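Mitotic checkpoint control protein kinase BUB1 (Drosophila melanogaster, PDB 6JKK) acts in the mitotic checkpoint at kinetochores and phosphorylates CENP-E, probably through the ATP-binding kinase domain described here. Local coordinates at residues A[38-43]-A[119-124]; A[88-93]-A[125-130]; A[261-266]-A[278-283]. One frame throughout, in Å; residues are numbered along the deposited sequence.

Interaction 1: A[38-43]-A[119-124]; sequences GHVKRL and YALVGN
At the edge of the N-lobe beta-sheet of the kinase domain, Gly-38 and Val-40 of the loop 38-43 lie against Leu-121, Gly-123 and Asn-124, where strand 119-122 runs into the turn of its hairpin with strand 127-132. The strand that precedes the loop, 34-36, runs parallel to strand 119-122, so the contact continues that pairing past the sheet in looser form. Its apolar half is Val-40. CG1 is anti to the backbone N (chi1 166°), which leaves CG2 beside that nitrogen and facing the strand. CG2 stands 4.0 Å from CG of Leu-121 and 3.5 Å from the backbone N of Gly-123. Glycine suits position 123 because a beta carbon there would come within 2.8 Å of Val-40 CG2, too close for two carbons. Branched valine and leucine fill the buried layer between loop and sheet, where Val-40 also meets Val-128 and Leu-121 meets Leu-49. The side chain of Asn-125 holds the loop further, its ND2 donating to the Val-40 carbonyl. At the more exposed end, Asn-124 N donates to Gly-38 O over 3.0 Å, with an N-H...O angle of 162° and the donor 37° out of the carbonyl plane. The Asn-124 amide group curls over the same oxygen: its ND2 comes within 2.9 Å of Gly-38 O, but at an angle too poor for a hydrogen bond.

Interaction 2: A[88-93]-A[125-130]; sequences RPTNYW and NSSVYI
Asn-125 opens the contact with its backbone oxygen, which lies 3.7 Å from CG of Arg-88 and equally near CA of Pro-89, just after the cis peptide bond. Next, Ser-126 sets CB against the aliphatic part of Arg-88, 3.4 Å from CG, a close fit that suits a small side chain. Here the backbones draw together, to 4.1 Å between the CA atoms of Thr-90 and Ser-126. The Thr-90 hydroxyl OG1 is hydrogen-bonded to Gly-123 O, while its methyl CG2 reaches 3.6 Å to CB of Ser-127. In Ser-127 the hydroxyl sits between the backbone N and the carbonyl carbon (chi1 50°), where OG accepts a long but fairly straight hydrogen bond from Asn-91 N, 3.3 Å. Two residues on, Tyr-129 is long enough to span the gap to the other segment: its OH donates to Asn-91 O over a short 2.5 Å. That oxygen lies at the ring's edge and in its plane, whereas the hydroxyl stands 48° out of the carbonyl plane. Asn-91 is thus held through both backbone N and O, and its OD1 caps Glu-94 N. This is an N-cap at the start of the kinase C helix, 92-104, fixed to strand 127-132 beside the predicted ATP-binding Lys-85.

Interaction 3: A[261-266]-A[278-283]; sequences FGRYME and PKTNVP
The backbones of Glu-266 and Pro-278 approach to 5.5 Å between CA atoms, and Lys-279 N then donates to Glu-266 O, 2.7 Å, the nitrogen nearly in line with the carbonyl bond (171°). A water adds a bridge by accepting from both Glu-266 N and Thr-280 N. Among the side chains Phe-261 and Thr-280 meet tip to tip. With CG2 anti to its backbone N, Thr-280 sets this methyl over the centre of the Phe-261 ring, 3.7 Å from the centroid and 2° off the normal, a CH-pi contact. Pro-283 meets the same ring at its edge, CD lying in plane 3.8 Å from CE1. A flat aromatic suits a place offering a methyl above and a compact proline at the rim. Further along, the unbranched Met-265, bent at its last torsion (chi3 73°), brings SD to 4.1 Å from CG of Pro-278. Glu-266 OE2 and Lys-279 NZ, 4.4 Å apart, attract at most loosely at the exposed end. Met-265 packs back on helix 246-261 at Val-253, while Pro-278 and Val-282 rest on helix 288-299, so the contact lies between the two helices and spans the ends of strands 267-269 and 276-278.

How the interactions relate
After two short helices and strand 34-36 the chain enters loop 38-43, then builds strands 47-51 to 80-87 and passes 88-93 into helix 92-104. Interaction 1 closes when the chain returns at 119-124, and interaction 2 closes immediately afterwards at 125-130, so the two cross in sequence. Their centres are 7 Å apart, and they share the hairpin of strands 119-122 and 127-132, which binds loop 38-43 on one hand and the start of the helix on the other. Interaction 3 follows in series and closes a short excursion of two small strands after helix 246-261. It lies about 42 and 36 Å from them between centres, across the chain's centre in the helical C-lobe.

Interaction 1: A[38-43]-A[119-124]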
# COMPACT_ATOMS: atom_id res chain seq x y z
N GLY A 38 -28.77 -10.44 -1.66
CA GLY A 38 -28.93 -10.96 -3.00
C GLY A 38 -28.27 -10.01 -3.99
O GLY A 38 -27.36 -10.40 -4.73
N HIS A 39 -28.71 -8.76 -3.98
CA HIS A 39 -28.26 -7.81 -4.99
C HIS A 39 -27.75 -6.52 -4.37
O HIS A 39 -28.46 -5.86 -3.61
CB HIS A 39 -29.40 -7.49 -5.96
CG HIS A 39 -29.01 -6.52 -7.05
ND1 HIS A 39 -28.18 -6.87 -8.09
CD2 HIS A 39 -29.34 -5.22 -7.25
CE1 HIS A 39 -28.02 -5.83 -8.89
NE2 HIS A 39 -28.71 -4.82 -8.40
N VAL A 40 -26.51 -6.16 -4.70
CA VAL A 40 -25.91 -4.91 -4.25
C VAL A 40 -26.12 -3.87 -5.34
O VAL A 40 -25.73 -4.09 -6.49
CB VAL A 40 -24.40 -5.08 -3.99
CG1 VAL A 40 -23.72 -3.74 -3.84
CG2 VAL A 40 -24.17 -5.92 -2.75
N LYS A 41 -26.74 -2.74 -4.98
CA LYS A 41 -26.97 -1.66 -5.94
C LYS A 41 -25.66 -0.98 -6.32
O LYS A 41 -24.70 -0.94 -5.53
CB LYS A 41 -27.92 -0.60 -5.37
CG LYS A 41 -29.32 -1.10 -5.02
CD LYS A 41 -30.11 -0.03 -4.27
CE LYS A 41 -31.49 -0.52 -3.90
NZ LYS A 41 -31.42 -1.87 -3.26
N ARG A 42 -25.61 -0.45 -7.54
CA ARG A 42 -24.49 0.37 -7.97
C ARG A 42 -24.44 1.62 -7.08
O ARG A 42 -25.46 2.25 -6.83
CB ARG A 42 -24.68 0.75 -9.44
CG ARG A 42 -23.45 1.31 -10.13
CD ARG A 42 -23.66 1.41 -11.64
NE ARG A 42 -23.56 0.11 -12.30
CZ ARG A 42 -22.53 -0.26 -13.06
NH1 ARG A 42 -21.52 0.58 -13.26
NH2 ARG A 42 -22.51 -1.47 -13.62
N LEU A 43 -23.26 1.95 -6.57
CA LEU A 43 -23.12 3.14 -5.74
C LEU A 43 -23.45 4.37 -6.56
O LEU A 43 -23.10 4.46 -7.73
CB LEU A 43 -21.69 3.25 -5.19
CG LEU A 43 -21.26 2.25 -4.11
CD1 LEU A 43 -19.77 2.37 -3.83
CD2 LEU A 43 -22.05 2.47 -2.84
N TYR A 119 -17.02 -2.43 7.50
CA TYR A 119 -18.26 -3.09 7.12
C TYR A 119 -18.16 -3.65 5.72
O TYR A 119 -17.44 -3.10 4.86
CB TYR A 119 -19.45 -2.12 7.22
CG TYR A 119 -19.72 -1.69 8.64
CD1 TYR A 119 -19.23 -0.48 9.13
CD2 TYR A 119 -20.44 -2.50 9.51
CE1 TYR A 119 -19.47 -0.09 10.43
CE2 TYR A 119 -20.68 -2.12 10.81
CZ TYR A 119 -20.19 -0.92 11.27
OH TYR A 119 -20.44 -0.54 12.57
N ALA A 120 -18.86 -4.76 5.48
CA ALA A 120 -18.86 -5.40 4.17
C ALA A 120 -20.27 -5.73 3.73
O ALA A 120 -21.01 -6.42 4.44
CB ALA A 120 -18.01 -6.68 4.21
N LEU A 121 -20.65 -5.25 2.56
CA LEU A 121 -21.91 -5.63 1.96
C LEU A 121 -21.57 -6.53 0.79
O LEU A 121 -20.91 -6.11 -0.16
CB LEU A 121 -22.67 -4.39 1.49
CG LEU A 121 -24.11 -4.55 1.02
CD1 LEU A 121 -24.99 -5.03 2.17
CD2 LEU A 121 -24.63 -3.23 0.45
N VAL A 122 -21.99 -7.79 0.88
CA VAL A 122 -21.57 -8.81 -0.08
C VAL A 122 -22.76 -9.44 -0.82
O VAL A 122 -23.51 -10.23 -0.24
CB VAL A 122 -20.74 -9.90 0.63
CG1 VAL A 122 -20.30 -10.95 -0.36
CG2 VAL A 122 -19.53 -9.28 1.31
N GLY A 123 -22.93 -9.08 -2.09
CA GLY A 123 -24.03 -9.60 -2.88
C GLY A 123 -23.58 -10.67 -3.85
O GLY A 123 -22.39 -10.98 -3.94
N ASN A 124 -24.53 -11.24 -4.58
CA ASN A 124 -24.23 -12.23 -5.60
C ASN A 124 -23.34 -11.61 -6.68
O ASN A 124 -22.48 -12.27 -7.25
CB ASN A 124 -25.51 -12.75 -6.25
CG ASN A 124 -26.53 -13.29 -5.24
OD1 ASN A 124 -26.18 -13.80 -4.18
ND2 ASN A 124 -27.81 -13.18 -5.59

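Interaction 2: A[88-93]-A[125-130]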
# COMPACT_ATOMS: atom_id res chain seq x y z
N ARG A 88 -17.03 -5.46 -9.00
CA ARG A 88 -17.66 -6.58 -9.69
C ARG A 88 -16.59 -7.35 -10.48
O ARG A 88 -15.75 -6.73 -11.14
CB ARG A 88 -18.75 -6.08 -10.65
CG ARG A 88 -19.88 -5.31 -9.97
CD ARG A 88 -20.78 -4.60 -10.98
NE ARG A 88 -19.99 -3.81 -11.91
CZ ARG A 88 -19.60 -2.56 -11.69
NH1 ARG A 88 -19.96 -1.93 -10.57
NH2 ARG A 88 -18.86 -1.93 -12.59
N PRO A 89 -16.58 -8.69 -10.36
CA PRO A 89 -17.43 -9.48 -9.46
C PRO A 89 -16.99 -9.28 -8.02
O PRO A 89 -15.98 -8.64 -7.77
CB PRO A 89 -17.15 -10.92 -9.90
CG PRO A 89 -15.76 -10.87 -10.43
CD PRO A 89 -15.63 -9.53 -11.11
N THR A 90 -17.77 -9.83 -7.10
CA THR A 90 -17.48 -9.74 -5.67
C THR A 90 -16.03 -10.15 -5.38
O THR A 90 -15.60 -11.22 -5.79
CB THR A 90 -18.45 -10.63 -4.89
OG1 THR A 90 -19.79 -10.35 -5.31
CG2 THR A 90 -18.32 -10.40 -3.39
N ASN A 91 -15.29 -9.27 -4.72
CA ASN A 91 -13.91 -9.58 -4.35
C ASN A 91 -13.87 -10.13 -2.92
O ASN A 91 -13.66 -9.38 -1.96
CB ASN A 91 -13.01 -8.35 -4.51
CG ASN A 91 -11.54 -8.70 -4.50
OD1 ASN A 91 -11.13 -9.73 -3.95
ND2 ASN A 91 -10.72 -7.85 -5.12
N TYR A 92 -14.12 -11.43 -2.79
CA TYR A 92 -14.06 -12.07 -1.48
C TYR A 92 -12.63 -12.05 -0.97
O TYR A 92 -12.39 -11.88 0.23
CB TYR A 92 -14.55 -13.51 -1.57
CG TYR A 92 -16.00 -13.64 -1.97
CD1 TYR A 92 -17.02 -13.52 -1.03
CD2 TYR A 92 -16.36 -13.89 -3.29
CE1 TYR A 92 -18.34 -13.65 -1.39
CE2 TYR A 92 -17.68 -14.02 -3.66
CZ TYR A 92 -18.67 -13.89 -2.71
OH TYR A 92 -19.99 -14.00 -3.05
N TRP A 93 -11.69 -12.21 -1.90
CA TRP A 93 -10.28 -12.33 -1.56
C TRP A 93 -9.76 -11.13 -0.78
O TRP A 93 -9.02 -11.27 0.19
CB TRP A 93 -9.45 -12.54 -2.83
CG TRP A 93 -7.98 -12.71 -2.58
CD1 TRP A 93 -6.98 -11.79 -2.82
CD2 TRP A 93 -7.33 -13.87 -2.05
NE1 TRP A 93 -5.76 -12.32 -2.46
CE2 TRP A 93 -5.95 -13.59 -1.99
CE3 TRP A 93 -7.79 -15.12 -1.61
CZ2 TRP A 93 -5.02 -14.52 -1.52
CZ3 TRP A 93 -6.87 -16.04 -1.14
CH2 TRP A 93 -5.50 -15.74 -1.10
N ASN A 125 -23.57 -10.32 -6.93
CA ASN A 125 -23.01 -9.62 -8.08
C ASN A 125 -21.78 -8.77 -7.78
O ASN A 125 -20.90 -8.60 -8.63
CB ASN A 125 -24.09 -8.69 -8.64
CG ASN A 125 -24.57 -7.66 -7.61
OD1 ASN A 125 -24.86 -8.00 -6.46
ND2 ASN A 125 -24.63 -6.39 -8.03
N SER A 126 -21.74 -8.20 -6.58
CA SER A 126 -20.69 -7.25 -6.24
C SER A 126 -20.56 -7.12 -4.74
O SER A 126 -21.45 -7.53 -3.98
CB SER A 126 -21.00 -5.88 -6.83
OG SER A 126 -22.28 -5.42 -6.43
N SER A 127 -19.43 -6.56 -4.32
CA SER A 127 -19.17 -6.28 -2.92
C SER A 127 -19.03 -4.78 -2.75
O SER A 127 -18.69 -4.06 -3.70
CB SER A 127 -17.87 -6.97 -2.48
OG SER A 127 -16.80 -6.69 -3.39
N VAL A 128 -19.32 -4.30 -1.54
CA VAL A 128 -18.96 -2.94 -1.16
C VAL A 128 -18.24 -3.03 0.17
O VAL A 128 -18.80 -3.54 1.14
CB VAL A 128 -20.19 -2.02 -1.01
CG1 VAL A 128 -19.78 -0.70 -0.38
CG2 VAL A 128 -20.86 -1.76 -2.37
N TYR A 129 -16.99 -2.58 0.20
CA TYR A 129 -16.20 -2.56 1.42
C TYR A 129 -16.03 -1.12 1.92
O TYR A 129 -15.66 -0.22 1.16
CB TYR A 129 -14.83 -3.22 1.19
CG TYR A 129 -14.94 -4.69 0.84
CD1 TYR A 129 -15.74 -5.54 1.61
CD2 TYR A 129 -14.28 -5.22 -0.26
CE1 TYR A 129 -15.85 -6.88 1.29
CE2 TYR A 129 -14.39 -6.56 -0.58
CZ TYR A 129 -15.19 -7.38 0.19
OH TYR A 129 -15.30 -8.71 -0.13
N ILE A 130 -16.30 -0.92 3.20
CA ILE A 130 -16.25 0.39 3.81
C ILE A 130 -15.04 0.49 4.74
O ILE A 130 -14.90 -0.29 5.68
CB ILE A 130 -17.54 0.66 4.61
CG1 ILE A 130 -18.74 0.62 3.65
CG2 ILE A 130 -17.46 2.00 5.31
CD1 ILE A 130 -20.11 0.75 4.32

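Interaction 3: A[261-266]-A[278-283]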
# COMPACT_ATOMS: atom_id res chain seq x y z
N PHE A 261 11.65 12.46 -6.83
CA PHE A 261 11.92 13.03 -8.14
C PHE A 261 10.70 13.61 -8.86
O PHE A 261 10.84 14.32 -9.85
CB PHE A 261 12.65 12.00 -9.03
CG PHE A 261 13.96 11.52 -8.45
CD1 PHE A 261 14.97 12.42 -8.16
CD2 PHE A 261 14.17 10.17 -8.21
CE1 PHE A 261 16.18 11.99 -7.63
CE2 PHE A 261 15.38 9.72 -7.69
CZ PHE A 261 16.38 10.63 -7.39
N GLY A 262 9.51 13.30 -8.36
CA GLY A 262 8.29 13.78 -9.01
C GLY A 262 7.98 13.04 -10.29
O GLY A 262 7.06 13.41 -11.03
N ARG A 263 8.75 11.99 -10.57
CA ARG A 263 8.58 11.22 -11.79
C ARG A 263 8.51 9.74 -11.47
O ARG A 263 9.02 9.30 -10.45
CB ARG A 263 9.75 11.46 -12.75
CG ARG A 263 9.78 12.83 -13.39
CD ARG A 263 10.95 12.92 -14.36
NE ARG A 263 12.23 12.82 -13.66
CZ ARG A 263 13.02 13.85 -13.38
NH1 ARG A 263 12.67 15.07 -13.77
NH2 ARG A 263 14.16 13.66 -12.73
N TYR A 264 7.88 8.97 -12.35
CA TYR A 264 7.80 7.52 -12.14
C TYR A 264 9.13 6.84 -12.44
O TYR A 264 9.93 7.32 -13.24
CB TYR A 264 6.64 6.93 -12.93
CG TYR A 264 5.31 7.45 -12.43
CD1 TYR A 264 4.85 7.09 -11.16
CD2 TYR A 264 4.53 8.31 -13.19
CE1 TYR A 264 3.65 7.57 -10.68
CE2 TYR A 264 3.33 8.79 -12.72
CZ TYR A 264 2.89 8.42 -11.46
OH TYR A 264 1.70 8.89 -10.97
N MET A 265 9.37 5.71 -11.77
CA MET A 265 10.65 5.01 -11.88
C MET A 265 10.76 4.19 -13.16
O MET A 265 9.89 3.38 -13.48
CB MET A 265 10.84 4.11 -10.67
CG MET A 265 12.16 3.34 -10.66
SD MET A 265 12.33 2.30 -9.21
CE MET A 265 11.16 0.98 -9.57
N GLU A 266 11.85 4.40 -13.89
CA GLU A 266 12.26 3.49 -14.94
C GLU A 266 13.54 2.83 -14.49
O GLU A 266 14.51 3.51 -14.13
CB GLU A 266 12.50 4.22 -16.25
CG GLU A 266 11.39 5.15 -16.66
CD GLU A 266 11.75 5.89 -17.92
OE1 GLU A 266 11.97 7.12 -17.84
OE2 GLU A 266 11.84 5.24 -18.98
N PRO A 278 17.45 2.75 -10.75
CA PRO A 278 16.62 3.68 -11.52
C PRO A 278 17.46 4.42 -12.55
O PRO A 278 18.66 4.64 -12.33
CB PRO A 278 16.13 4.66 -10.45
CG PRO A 278 16.13 3.86 -9.18
CD PRO A 278 17.35 2.98 -9.29
N LYS A 279 16.84 4.79 -13.66
CA LYS A 279 17.52 5.51 -14.73
C LYS A 279 17.97 6.88 -14.24
O LYS A 279 18.98 7.43 -14.71
CB LYS A 279 16.56 5.65 -15.91
CG LYS A 279 17.19 6.03 -17.23
CD LYS A 279 16.21 5.77 -18.35
CE LYS A 279 16.71 6.33 -19.67
NZ LYS A 279 15.75 6.02 -20.77
N THR A 280 17.23 7.42 -13.28
CA THR A 280 17.50 8.73 -12.70
C THR A 280 18.71 8.72 -11.77
O THR A 280 18.79 7.91 -10.85
CB THR A 280 16.27 9.23 -11.90
OG1 THR A 280 15.15 9.35 -12.78
CG2 THR A 280 16.56 10.58 -11.27
N ASN A 281 19.66 9.61 -12.02
CA ASN A 281 20.79 9.80 -11.12
C ASN A 281 20.38 10.59 -9.88
O ASN A 281 19.84 11.69 -10.00
CB ASN A 281 21.93 10.53 -11.83
CG ASN A 281 22.48 9.75 -13.02
OD1 ASN A 281 22.74 8.55 -12.92
ND2 ASN A 281 22.67 10.44 -14.14
N VAL A 282 20.63 10.03 -8.70
CA VAL A 282 20.47 10.77 -7.46
C VAL A 282 21.47 11.91 -7.47
O VAL A 282 22.66 11.69 -7.73
CB VAL A 282 20.75 9.87 -6.24
CG1 VAL A 282 20.41 10.60 -4.95
CG2 VAL A 282 19.96 8.56 -6.34
N PRO A 283 21.01 13.15 -7.22
CA PRO A 283 21.91 14.31 -7.22
C PRO A 283 23.03 14.15 -6.18
O PRO A 283 22.76 13.66 -5.09
CB PRO A 283 20.99 15.47 -6.82
CG PRO A 283 19.62 15.03 -7.25
CD PRO A 283 19.60 13.54 -7.03
O HOH W 1 14.09 6.44 -13.15